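Local coordinates for alanine racemase (Acinetobacter baumannii, PDB 4QHR), which belongs to the alanine racemase family, pairing an N-terminal TIM-type barrel that carries a lysine-linked pyridoxal phosphate with a C-terminal domain rich in beta strands, at residues V75-V81 and K94-H100; C154-F160 and I187-N193; M234-I240 and G317-W323; I271-Y277 and V300-I305. All coordinates share one frame; numbering follows the deposited sequence.

Contact 1: residues V75-V81 and K94-H100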
# COMPACT_ATOMS: atom_id res chain seq x y z
N VAL A 75 12.66 -8.37 -23.03
CA VAL A 75 11.97 -8.45 -21.73
C VAL A 75 12.14 -9.88 -21.28
O VAL A 75 11.98 -10.77 -22.09
CB VAL A 75 10.47 -8.09 -21.83
CG1 VAL A 75 9.75 -8.43 -20.52
CG2 VAL A 75 10.30 -6.62 -22.06
N THR A 76 12.48 -10.08 -20.02
CA THR A 76 12.58 -11.42 -19.45
C THR A 76 11.43 -11.63 -18.46
O THR A 76 11.24 -10.81 -17.54
CB THR A 76 13.93 -11.65 -18.80
OG1 THR A 76 14.93 -11.58 -19.82
CG2 THR A 76 13.99 -13.04 -18.20
N LEU A 77 10.64 -12.69 -18.66
CA LEU A 77 9.61 -13.07 -17.69
C LEU A 77 10.31 -13.90 -16.63
O LEU A 77 10.62 -15.09 -16.84
CB LEU A 77 8.46 -13.87 -18.32
CG LEU A 77 7.87 -13.22 -19.60
CD1 LEU A 77 6.81 -14.09 -20.26
CD2 LEU A 77 7.34 -11.80 -19.32
N ILE A 78 10.56 -13.27 -15.48
CA ILE A 78 11.50 -13.88 -14.51
C ILE A 78 10.94 -15.09 -13.75
O ILE A 78 11.68 -15.75 -13.06
CB ILE A 78 12.01 -12.79 -13.53
CG1 ILE A 78 13.45 -13.02 -13.03
CG2 ILE A 78 11.08 -12.62 -12.36
CD1 ILE A 78 14.52 -12.91 -14.11
N GLU A 79 9.63 -15.35 -13.84
CA GLU A 79 9.02 -16.53 -13.28
C GLU A 79 8.47 -17.39 -14.37
O GLU A 79 7.78 -18.35 -14.08
CB GLU A 79 7.87 -16.13 -12.37
CG GLU A 79 8.26 -15.24 -11.22
CD GLU A 79 7.07 -14.99 -10.24
OE1 GLU A 79 6.05 -15.74 -10.25
OE2 GLU A 79 7.16 -14.03 -9.42
N GLY A 80 8.75 -17.03 -15.63
CA GLY A 80 8.21 -17.77 -16.78
C GLY A 80 6.71 -17.60 -16.95
O GLY A 80 6.13 -16.63 -16.44
N VAL A 81 6.07 -18.54 -17.64
CA VAL A 81 4.62 -18.45 -17.86
C VAL A 81 3.87 -19.27 -16.81
O VAL A 81 4.38 -20.31 -16.33
CB VAL A 81 4.23 -18.83 -19.29
CG1 VAL A 81 4.98 -17.92 -20.27
CG2 VAL A 81 4.48 -20.29 -19.58
N LYS A 94 8.34 -11.23 -28.28
CA LYS A 94 9.76 -11.43 -27.98
C LYS A 94 10.13 -11.31 -26.47
O LYS A 94 11.07 -10.57 -26.09
CB LYS A 94 10.63 -10.50 -28.79
CG LYS A 94 10.54 -10.81 -30.28
CD LYS A 94 11.46 -9.87 -31.05
CE LYS A 94 11.55 -10.28 -32.52
NZ LYS A 94 11.55 -9.04 -33.37
N PHE A 95 9.41 -12.04 -25.65
CA PHE A 95 9.68 -12.13 -24.22
C PHE A 95 10.42 -13.44 -23.94
O PHE A 95 9.89 -14.53 -24.20
CB PHE A 95 8.37 -12.16 -23.43
CG PHE A 95 7.55 -10.91 -23.49
CD1 PHE A 95 8.04 -9.73 -23.90
CD2 PHE A 95 6.25 -10.96 -23.07
CE1 PHE A 95 7.27 -8.61 -23.94
CE2 PHE A 95 5.45 -9.83 -23.08
CZ PHE A 95 5.97 -8.66 -23.51
N GLU A 96 11.63 -13.38 -23.41
CA GLU A 96 12.33 -14.58 -23.07
C GLU A 96 11.75 -15.09 -21.75
O GLU A 96 11.44 -14.29 -20.87
CB GLU A 96 13.82 -14.32 -22.93
CG GLU A 96 14.44 -13.89 -24.24
CD GLU A 96 15.93 -13.73 -24.17
OE1 GLU A 96 16.47 -13.55 -23.05
OE2 GLU A 96 16.55 -13.85 -25.25
N CYS A 97 11.66 -16.40 -21.63
CA CYS A 97 11.06 -17.03 -20.47
C CYS A 97 12.06 -17.71 -19.60
O CYS A 97 12.90 -18.46 -20.08
CB CYS A 97 10.04 -18.09 -20.90
SG CYS A 97 8.65 -17.38 -21.76
N VAL A 98 11.94 -17.44 -18.30
CA VAL A 98 12.48 -18.32 -17.31
C VAL A 98 11.66 -19.61 -17.31
O VAL A 98 10.43 -19.56 -17.43
CB VAL A 98 12.45 -17.69 -15.91
CG1 VAL A 98 12.38 -18.75 -14.83
CG2 VAL A 98 13.68 -16.84 -15.71
N ILE A 99 12.32 -20.76 -17.19
CA ILE A 99 11.63 -21.96 -16.79
C ILE A 99 12.20 -22.43 -15.44
O ILE A 99 13.41 -22.37 -15.19
CB ILE A 99 11.65 -23.11 -17.86
CG1 ILE A 99 13.05 -23.66 -18.08
CG2 ILE A 99 10.99 -22.65 -19.15
CD1 ILE A 99 13.08 -24.98 -18.83
N HIS A 100 11.31 -22.85 -14.56
CA HIS A 100 11.72 -23.26 -13.22
C HIS A 100 11.13 -24.63 -12.80
O HIS A 100 11.50 -25.13 -11.76
CB HIS A 100 11.40 -22.17 -12.18
CG HIS A 100 9.94 -21.88 -12.05
ND1 HIS A 100 9.08 -22.71 -11.37
CD2 HIS A 100 9.19 -20.86 -12.55
CE1 HIS A 100 7.86 -22.20 -11.44
NE2 HIS A 100 7.90 -21.10 -12.18
O HOH W 1 13.43 -10.61 -24.84
O HOH W 2 15.35 -10.82 -22.50
O HOH W 3 5.53 -19.78 -12.49
O HOH W 4 7.99 -20.37 -18.67

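Contact 2: residues C154-F160 and I187-N193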
# COMPACT_ATOMS: atom_id res chain seq x y z
N CYS A 154 20.59 -21.22 -23.92
CA CYS A 154 20.21 -21.16 -22.50
C CYS A 154 20.94 -20.09 -21.71
O CYS A 154 22.08 -19.66 -22.07
CB CYS A 154 20.55 -22.49 -21.82
SG CYS A 154 19.63 -23.87 -22.42
N VAL A 155 20.33 -19.65 -20.62
CA VAL A 155 21.03 -18.84 -19.62
C VAL A 155 20.84 -19.51 -18.29
O VAL A 155 19.71 -19.67 -17.88
CB VAL A 155 20.47 -17.41 -19.53
CG1 VAL A 155 21.21 -16.62 -18.46
CG2 VAL A 155 20.53 -16.72 -20.86
N LEU A 156 21.89 -19.92 -17.63
CA LEU A 156 21.82 -20.45 -16.28
C LEU A 156 21.56 -19.30 -15.34
O LEU A 156 22.37 -18.35 -15.26
CB LEU A 156 23.13 -21.12 -15.89
CG LEU A 156 23.24 -21.69 -14.47
CD1 LEU A 156 22.16 -22.75 -14.23
CD2 LEU A 156 24.63 -22.30 -14.30
N ALA A 157 20.45 -19.38 -14.62
CA ALA A 157 20.01 -18.30 -13.73
C ALA A 157 19.86 -18.79 -12.29
O ALA A 157 19.25 -19.81 -12.02
CB ALA A 157 18.70 -17.69 -14.20
N MET A 158 20.43 -18.04 -11.38
CA MET A 158 20.16 -18.21 -9.96
C MET A 158 19.89 -16.86 -9.28
O MET A 158 20.28 -15.80 -9.78
CB MET A 158 21.34 -18.85 -9.33
CG MET A 158 21.06 -19.44 -7.96
SD MET A 158 22.63 -19.87 -7.23
CE MET A 158 23.52 -18.30 -7.10
N HIS A 159 19.21 -16.92 -8.12
CA HIS A 159 19.00 -15.78 -7.27
C HIS A 159 19.54 -16.15 -5.88
O HIS A 159 19.30 -17.23 -5.37
CB HIS A 159 17.53 -15.40 -7.25
CG HIS A 159 17.26 -14.00 -6.77
ND1 HIS A 159 17.89 -12.88 -7.28
CD2 HIS A 159 16.40 -13.54 -5.82
CE1 HIS A 159 17.45 -11.80 -6.66
NE2 HIS A 159 16.54 -12.17 -5.78
N PHE A 160 20.29 -15.22 -5.29
CA PHE A 160 20.83 -15.39 -3.94
C PHE A 160 19.77 -15.17 -2.92
O PHE A 160 18.95 -14.25 -3.06
CB PHE A 160 21.96 -14.41 -3.72
CG PHE A 160 23.25 -14.91 -4.26
CD1 PHE A 160 23.88 -15.98 -3.66
CD2 PHE A 160 23.81 -14.36 -5.41
CE1 PHE A 160 25.07 -16.49 -4.17
CE2 PHE A 160 25.00 -14.86 -5.92
CZ PHE A 160 25.63 -15.92 -5.29
N ILE A 187 28.02 -21.96 -21.53
CA ILE A 187 26.67 -21.44 -21.29
C ILE A 187 26.72 -20.01 -20.74
O ILE A 187 27.64 -19.65 -20.01
CB ILE A 187 25.87 -22.42 -20.39
CG1 ILE A 187 24.36 -22.11 -20.37
CG2 ILE A 187 26.41 -22.52 -18.96
CD1 ILE A 187 23.57 -23.08 -19.51
N LEU A 188 25.72 -19.21 -21.12
CA LEU A 188 25.56 -17.93 -20.53
C LEU A 188 25.09 -18.11 -19.10
O LEU A 188 24.47 -19.13 -18.74
CB LEU A 188 24.52 -17.11 -21.31
CG LEU A 188 24.87 -16.85 -22.76
CD1 LEU A 188 23.61 -16.47 -23.54
CD2 LEU A 188 25.99 -15.84 -22.93
N ALA A 189 25.38 -17.10 -18.28
CA ALA A 189 25.00 -17.15 -16.90
C ALA A 189 24.64 -15.77 -16.31
O ALA A 189 25.13 -14.75 -16.75
CB ALA A 189 26.09 -17.76 -16.09
N SER A 190 23.81 -15.83 -15.26
CA SER A 190 23.29 -14.64 -14.59
C SER A 190 22.93 -14.99 -13.14
O SER A 190 22.08 -15.88 -12.86
CB SER A 190 22.01 -14.17 -15.26
OG SER A 190 21.50 -12.94 -14.68
N CYS A 191 23.54 -14.25 -12.21
CA CYS A 191 23.12 -14.43 -10.82
C CYS A 191 23.14 -13.21 -9.89
O CYS A 191 22.67 -13.33 -8.78
CB CYS A 191 23.91 -15.54 -10.20
SG CYS A 191 25.62 -15.10 -9.95
N CYS A 192 23.66 -12.07 -10.31
CA CYS A 192 23.75 -10.92 -9.42
C CYS A 192 22.50 -10.03 -9.38
O CYS A 192 22.10 -9.41 -10.40
CB CYS A 192 24.96 -10.04 -9.77
SG CYS A 192 26.54 -10.94 -9.67
N ASN A 193 21.92 -9.95 -8.20
CA ASN A 193 20.96 -8.88 -7.83
C ASN A 193 21.78 -7.65 -7.41
O ASN A 193 22.99 -7.65 -7.60
CB ASN A 193 19.99 -9.38 -6.76
CG ASN A 193 20.68 -9.89 -5.48
OD1 ASN A 193 21.90 -9.77 -5.32
ND2 ASN A 193 19.90 -10.43 -4.58
O HOH W 5 24.36 -20.32 -23.48
O HOH W 6 19.96 -11.99 -1.93
O HOH W 7 20.52 -12.93 -6.94

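Contact 3: residues M234-I240 and G317-W323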
# COMPACT_ATOMS: atom_id res chain seq x y z
N MET A 234 12.63 8.37 -5.74
CA MET A 234 11.33 8.80 -5.28
C MET A 234 11.41 9.78 -4.11
O MET A 234 12.07 9.48 -3.10
CB MET A 234 10.48 7.59 -4.81
CG MET A 234 9.07 7.96 -4.42
SD MET A 234 7.98 6.70 -3.73
CE MET A 234 8.01 5.44 -5.02
N THR A 235 10.70 10.90 -4.25
CA THR A 235 10.34 11.74 -3.10
C THR A 235 8.84 11.68 -2.85
O THR A 235 8.01 11.91 -3.79
CB THR A 235 10.81 13.17 -3.32
OG1 THR A 235 12.19 13.13 -3.66
CG2 THR A 235 10.68 13.96 -2.01
N PHE A 236 8.45 11.40 -1.61
CA PHE A 236 7.03 11.25 -1.24
C PHE A 236 6.74 12.45 -0.31
O PHE A 236 7.33 12.56 0.77
CB PHE A 236 6.85 9.90 -0.54
CG PHE A 236 5.42 9.51 -0.17
CD1 PHE A 236 4.28 10.00 -0.83
CD2 PHE A 236 5.23 8.59 0.84
CE1 PHE A 236 3.00 9.58 -0.44
CE2 PHE A 236 3.97 8.19 1.24
CZ PHE A 236 2.86 8.69 0.61
N THR A 237 5.86 13.35 -0.77
CA THR A 237 5.49 14.55 0.01
C THR A 237 4.01 14.72 0.34
O THR A 237 3.13 14.13 -0.25
CB THR A 237 5.99 15.85 -0.67
OG1 THR A 237 5.18 16.19 -1.81
CG2 THR A 237 7.48 15.71 -1.05
N ALA A 238 3.75 15.57 1.35
CA ALA A 238 2.42 16.04 1.68
C ALA A 238 2.57 17.47 2.29
O ALA A 238 3.63 18.06 2.23
CB ALA A 238 1.69 15.06 2.61
N GLU A 239 1.51 18.03 2.83
CA GLU A 239 1.55 19.37 3.39
C GLU A 239 0.89 19.44 4.75
O GLU A 239 0.03 18.61 5.13
CB GLU A 239 0.86 20.39 2.42
CG GLU A 239 1.77 20.82 1.26
CD GLU A 239 1.08 21.79 0.34
OE1 GLU A 239 -0.00 22.34 0.74
OE2 GLU A 239 1.61 22.01 -0.75
N ILE A 240 1.32 20.45 5.48
CA ILE A 240 0.66 20.80 6.75
C ILE A 240 -0.73 21.39 6.54
O ILE A 240 -0.89 22.35 5.83
CB ILE A 240 1.54 21.73 7.59
CG1 ILE A 240 2.73 20.91 8.07
CG2 ILE A 240 0.72 22.26 8.77
CD1 ILE A 240 3.82 21.69 8.80
N GLY A 317 0.29 24.84 4.76
CA GLY A 317 0.81 24.68 3.40
C GLY A 317 2.26 24.28 3.32
O GLY A 317 2.73 24.00 2.23
N THR A 318 2.98 24.28 4.43
CA THR A 318 4.40 23.91 4.41
C THR A 318 4.53 22.46 3.97
O THR A 318 3.75 21.61 4.40
CB THR A 318 5.04 24.05 5.77
OG1 THR A 318 5.20 25.43 6.06
CG2 THR A 318 6.35 23.33 5.90
N GLN A 319 5.53 22.24 3.11
CA GLN A 319 5.75 20.99 2.43
C GLN A 319 6.49 20.09 3.39
O GLN A 319 7.34 20.51 4.07
CB GLN A 319 6.55 21.19 1.12
CG GLN A 319 5.68 21.20 -0.15
CD GLN A 319 6.40 20.57 -1.35
OE1 GLN A 319 7.10 21.28 -2.07
NE2 GLN A 319 6.22 19.23 -1.57
N VAL A 320 6.11 18.84 3.42
CA VAL A 320 6.65 17.87 4.35
C VAL A 320 7.08 16.61 3.56
O VAL A 320 6.28 16.08 2.77
CB VAL A 320 5.56 17.44 5.36
CG1 VAL A 320 6.05 16.33 6.29
CG2 VAL A 320 5.11 18.65 6.18
N GLU A 321 8.34 16.21 3.74
CA GLU A 321 8.89 15.07 3.04
C GLU A 321 8.78 13.81 3.89
O GLU A 321 9.33 13.74 5.00
CB GLU A 321 10.36 15.33 2.67
CG GLU A 321 11.04 14.12 2.02
CD GLU A 321 12.50 14.43 1.67
OE1 GLU A 321 12.74 15.59 1.26
OE2 GLU A 321 13.38 13.56 1.85
N LEU A 322 8.08 12.80 3.36
CA LEU A 322 7.93 11.54 4.08
C LEU A 322 9.10 10.64 3.79
O LEU A 322 9.63 9.99 4.68
CB LEU A 322 6.61 10.91 3.73
CG LEU A 322 5.53 11.96 4.02
CD1 LEU A 322 4.40 11.74 3.09
CD2 LEU A 322 5.19 11.99 5.50
N TRP A 323 9.55 10.62 2.55
CA TRP A 323 10.87 10.13 2.26
C TRP A 323 11.32 10.68 0.95
O TRP A 323 10.49 11.16 0.16
CB TRP A 323 10.92 8.61 2.29
CG TRP A 323 10.00 7.85 1.36
CD1 TRP A 323 10.19 7.64 0.00
CD2 TRP A 323 8.87 7.08 1.72
NE1 TRP A 323 9.19 6.82 -0.47
CE2 TRP A 323 8.37 6.48 0.57
CE3 TRP A 323 8.20 6.87 2.94
CZ2 TRP A 323 7.23 5.66 0.58
CZ3 TRP A 323 7.07 6.06 2.94
CH2 TRP A 323 6.62 5.46 1.76
O HOH W 8 2.49 25.01 -0.11

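Contact 4: residues I271-Y277 and V300-I305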
# COMPACT_ATOMS: atom_id res chain seq x y z
N ILE A 271 -1.17 13.16 4.98
CA ILE A 271 -0.85 11.80 4.50
C ILE A 271 -1.21 10.80 5.56
O ILE A 271 -1.18 11.16 6.76
CB ILE A 271 0.63 11.71 4.18
CG1 ILE A 271 0.84 10.71 3.06
CG2 ILE A 271 1.48 11.30 5.41
CD1 ILE A 271 0.41 11.24 1.71
N GLY A 272 -1.56 9.57 5.16
CA GLY A 272 -1.73 8.49 6.13
C GLY A 272 -1.62 7.15 5.44
O GLY A 272 -1.18 7.08 4.28
N TYR A 273 -2.07 6.09 6.10
CA TYR A 273 -1.89 4.78 5.52
C TYR A 273 -2.77 4.53 4.35
O TYR A 273 -2.48 3.63 3.59
CB TYR A 273 -1.94 3.61 6.53
CG TYR A 273 -3.28 3.50 7.23
CD1 TYR A 273 -4.36 2.90 6.64
CD2 TYR A 273 -3.42 3.97 8.54
CE1 TYR A 273 -5.59 2.78 7.32
CE2 TYR A 273 -4.60 3.85 9.22
CZ TYR A 273 -5.67 3.30 8.60
OH TYR A 273 -6.86 3.26 9.34
N GLY A 274 -3.82 5.35 4.17
CA GLY A 274 -4.65 5.32 2.97
C GLY A 274 -3.96 5.83 1.73
O GLY A 274 -4.45 5.61 0.60
N ASP A 275 -2.83 6.54 1.93
CA ASP A 275 -1.93 6.89 0.84
C ASP A 275 -0.78 5.92 0.66
O ASP A 275 -0.04 6.02 -0.31
CB ASP A 275 -1.34 8.25 1.08
CG ASP A 275 -2.37 9.26 1.28
OD1 ASP A 275 -2.88 9.70 0.22
OD2 ASP A 275 -2.69 9.55 2.47
N GLY A 276 -0.64 5.00 1.59
CA GLY A 276 0.49 4.08 1.62
C GLY A 276 1.61 4.51 2.54
O GLY A 276 2.64 3.87 2.56
N TYR A 277 1.43 5.57 3.35
CA TYR A 277 2.38 5.85 4.39
C TYR A 277 2.18 4.84 5.55
O TYR A 277 1.04 4.68 5.97
CB TYR A 277 2.18 7.27 4.89
CG TYR A 277 3.28 7.75 5.83
CD1 TYR A 277 4.54 8.07 5.35
CD2 TYR A 277 3.06 7.88 7.16
CE1 TYR A 277 5.55 8.52 6.19
CE2 TYR A 277 4.05 8.35 8.02
CZ TYR A 277 5.30 8.66 7.54
OH TYR A 277 6.28 9.12 8.41
N VAL A 300 -0.61 6.96 13.34
CA VAL A 300 -0.88 7.32 11.95
C VAL A 300 -2.31 6.88 11.61
O VAL A 300 -2.67 5.72 11.81
CB VAL A 300 0.16 6.61 11.02
CG1 VAL A 300 -0.18 6.70 9.54
CG2 VAL A 300 1.54 7.11 11.34
N SER A 301 -3.11 7.79 11.08
CA SER A 301 -4.48 7.42 10.69
C SER A 301 -4.55 7.18 9.17
O SER A 301 -3.54 7.20 8.48
CB SER A 301 -5.47 8.49 11.19
OG SER A 301 -5.31 9.69 10.51
N MET A 302 -5.75 6.93 8.68
CA MET A 302 -5.92 6.64 7.27
C MET A 302 -5.43 7.80 6.42
O MET A 302 -4.77 7.56 5.46
CB MET A 302 -7.35 6.26 6.95
CG MET A 302 -7.52 5.67 5.54
SD MET A 302 -9.18 5.01 5.30
CE MET A 302 -9.14 3.62 6.43
N ASP A 303 -5.80 9.04 6.80
CA ASP A 303 -5.62 10.24 6.01
C ASP A 303 -4.70 11.31 6.57
O ASP A 303 -4.37 12.29 5.87
CB ASP A 303 -6.97 10.91 5.80
CG ASP A 303 -8.00 9.95 5.25
OD1 ASP A 303 -7.74 9.11 4.38
OD2 ASP A 303 -9.13 10.07 5.71
N MET A 304 -4.24 11.12 7.78
CA MET A 304 -3.50 12.18 8.48
C MET A 304 -2.45 11.62 9.43
O MET A 304 -2.63 10.51 9.95
CB MET A 304 -4.46 12.99 9.31
CG MET A 304 -5.26 13.99 8.54
SD MET A 304 -6.50 14.80 9.59
CE MET A 304 -7.82 13.59 9.69
N ILE A 305 -1.38 12.40 9.61
CA ILE A 305 -0.40 12.16 10.66
C ILE A 305 -0.16 13.44 11.44
O ILE A 305 -0.43 14.57 10.95
CB ILE A 305 0.97 11.56 10.13
CG1 ILE A 305 1.75 12.58 9.30
CG2 ILE A 305 0.75 10.29 9.38
CD1 ILE A 305 3.09 12.14 8.75

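Contact 1: residues V75-V81 and K94-H100
Phe95 and Val75 lie side by side on one face of a parallel strand pair and point the same way, with Val75 CB 3.6 Å from Phe95 CD1. Leu77, two residues on, comes at the same ring from its other ortho carbon, its CD2 4.0 Å from Phe95 CD2, so two aliphatic side chains of the neighbouring strand approach obliquely from the same side of the ring plane. The first torsion of Phe95 sets CG beside its backbone N (chi1 -66°), which turns the ring toward both. Further along this face, Cys97 SG meets methyls of both Leu77 and Val81. The other face is polar: Thr76 and Glu96 slant across each other and a water joins Thr76 OG1 to Glu96 OE1, weakly on the glutamate side. The carboxylate has firmer partners beyond the pair, a hydrogen bond from Trp123 and a salt bridge to Lys121.

Three backbone bonds fix the alignment. Glu96 N gives to Val75 O at 2.9 Å, Leu77 N gives to Glu96 O at 2.8 Å and 164°, and Val98 N gives to Leu77 O at 3.1 Å; the last oxygen also takes Gly80 N, closing a type I turn. Beyond Leu77 waters bridge the segments instead, one linking Val81 N to Val98 O and another linking Glu79 O to His100 NE2. The turn brings Gly80, at a positive phi of 69°, close against Val98 O. The chemistry therefore divides the strand pair, 75-77 with 95-99, into an apolar face packed against helix 60-68 and a face where a buried carboxylate is held by charge and hydrogen bonds.

Contact 2: residues C154-F160 and I187-N193
Ile187 and Cys154 meet where the two strands begin, Ile187 CD1 reaching Cys154 CB at 3.8 Å and continuing to the CB of Leu156. Val155 crosses Leu188 on the other face and also touches Ser190 CB through its CG1. At the far end, Cys191 SG lies 5.3 Å from the centroid of the Phe160 ring, 66° off the ring normal, a sulfur-aromatic contact with an oblique approach. Met158 bends at its third torsion (chi3 62°) and lays CE over one face of that ring, toward the rim. The Asn193 amide and the His159 ring cross nearly at right angles, with Asn193 ND2 3.5 Å from His159 CE1.

Parallel backbone bonds set this register: Leu156 N to Leu188 O at 2.9 Å, Ser190 N to Leu156 O at 2.9 Å, and Met158 N to Ser190 O at 3.1 Å. Where direct pairing ends, one water joins Phe160 N to Cys191 O and another joins Phe160 O to Asn193 ND2.

A second shell then positions the polar groups. Ser190 OG bonds to Tyr207 O and Arg209, while Asn193 OD1 caps Ala196 N at the start of helix 194-199. Helices 139-149 and 168-184 pack on Leu156. With helix 168-184 linking the two strands, this is a beta-alpha-beta unit of the TIM-type barrel.

Contact 3: residues M234-I240 and G317-W323
Residues 234-240 of strand 234-246 run antiparallel to strand 319-321, the axes 4.6 Å apart at 142°, and a classic beta bulge sets Leu322 and Trp323 both opposite Phe236. Phe236 O accepts Leu322 N at 2.7 Å and, weakly, Trp323 N, while Phe236 N gives to Trp323 O at 2.7 Å. The bulge turns both side chains to Phe236, in different ways. Leu322 CD1 sits over the centre of the Phe236 ring, 3.9 Å from its centroid, a CH-pi contact. The edge of Phe236 in turn meets the face of Trp323, with planes at 59° and Phe236 CD2 3.5 Å from Trp323 CH2. Trp323 chi1 of 58° tucks its CG between backbone N and carbonyl carbon, swinging the indole back under Phe236 CB. Met234 SD lies at the indole edge and takes a weak bond from Trp323 NE1 at 3.5 Å. On the opposite face, Gln319 bends toward Thr237, and the Glu239 chain lies against Gly317 O, to which its carboxylate is also linked weakly through a water. Ile240 packs on strand 264-269, and Val320 on that strand and on 286-289, whereas Thr237 and Gln319 rest on strand 4-8.

Contact 4: residues I271-Y277 and V300-I305
Tyr273 lays one face of its ring over the backbone of Met302, whose CA stands 3.6 Å from the ring centroid and 12° off its normal, a CH-pi contact. The ring gets there because CG lies between the backbone N and the carbonyl carbon (chi1 62°), folding it back across the opposing loop. The Met302 chain follows the ring outward, bends at its third torsion, and brings CE 3.8 Å from Tyr273 CE1. Val300 O approaches the same ring at its edge, in plane.

Beside the ring, two backbone bonds join the loops. Tyr273 N gives to Ser301 O at 3.0 Å, and Gly274 N gives to Met302 O at 2.7 Å, meeting a lone pair in the carbonyl plane. The backbones pack directly here: Gly272 CA is 3.2 Å from Ser301 O, a CA-H...O contact. On the other flank, Ile305 runs alongside Ile271, its CD1 3.8 Å from Ile271 CG2, and crosses Tyr277 at about a right angle.

Each loop is also braced internally. Gly272 O takes Asp275 N and Tyr277 N from opposite faces of its plane, and Asp275 OD2 accepts Gly272 N through its anti lone pair. Ser301 N and OG both bond to Met304 O. The carboxylates of Asp275 and Asp303 share Arg350, which probably offsets their like charges, and Arg2 pairs with Asp275. The arrangement is two loops of the C-terminal domain, one after strand 264-269 and one between strands 292-297 and 305-308, packed backbone to backbone at the dimer interface, where Tyr273 packs on Tyr341 of the second subunit.

How the contacts relate
From the N terminus, contact 1 closes a short loop through helix 87-92, and contact 2 then closes a longer one through helix 168-184. Both belong to one parallel sheet of the N-terminal barrel, with centres 13 Å apart, and strand 122-125 lies between their strand pairs. Contact 3 opens later and closes a loop of 76 residues in the C-terminal domain, on the opposite side of the chain's centre. Contact 4 nests inside that loop and packs directly on contact 3, since Leu322 touches both Tyr277 and Ile271. Across the dimer, contacts 1 and 4 meet: Glu79 of one subunit packs on Asp303 of the other.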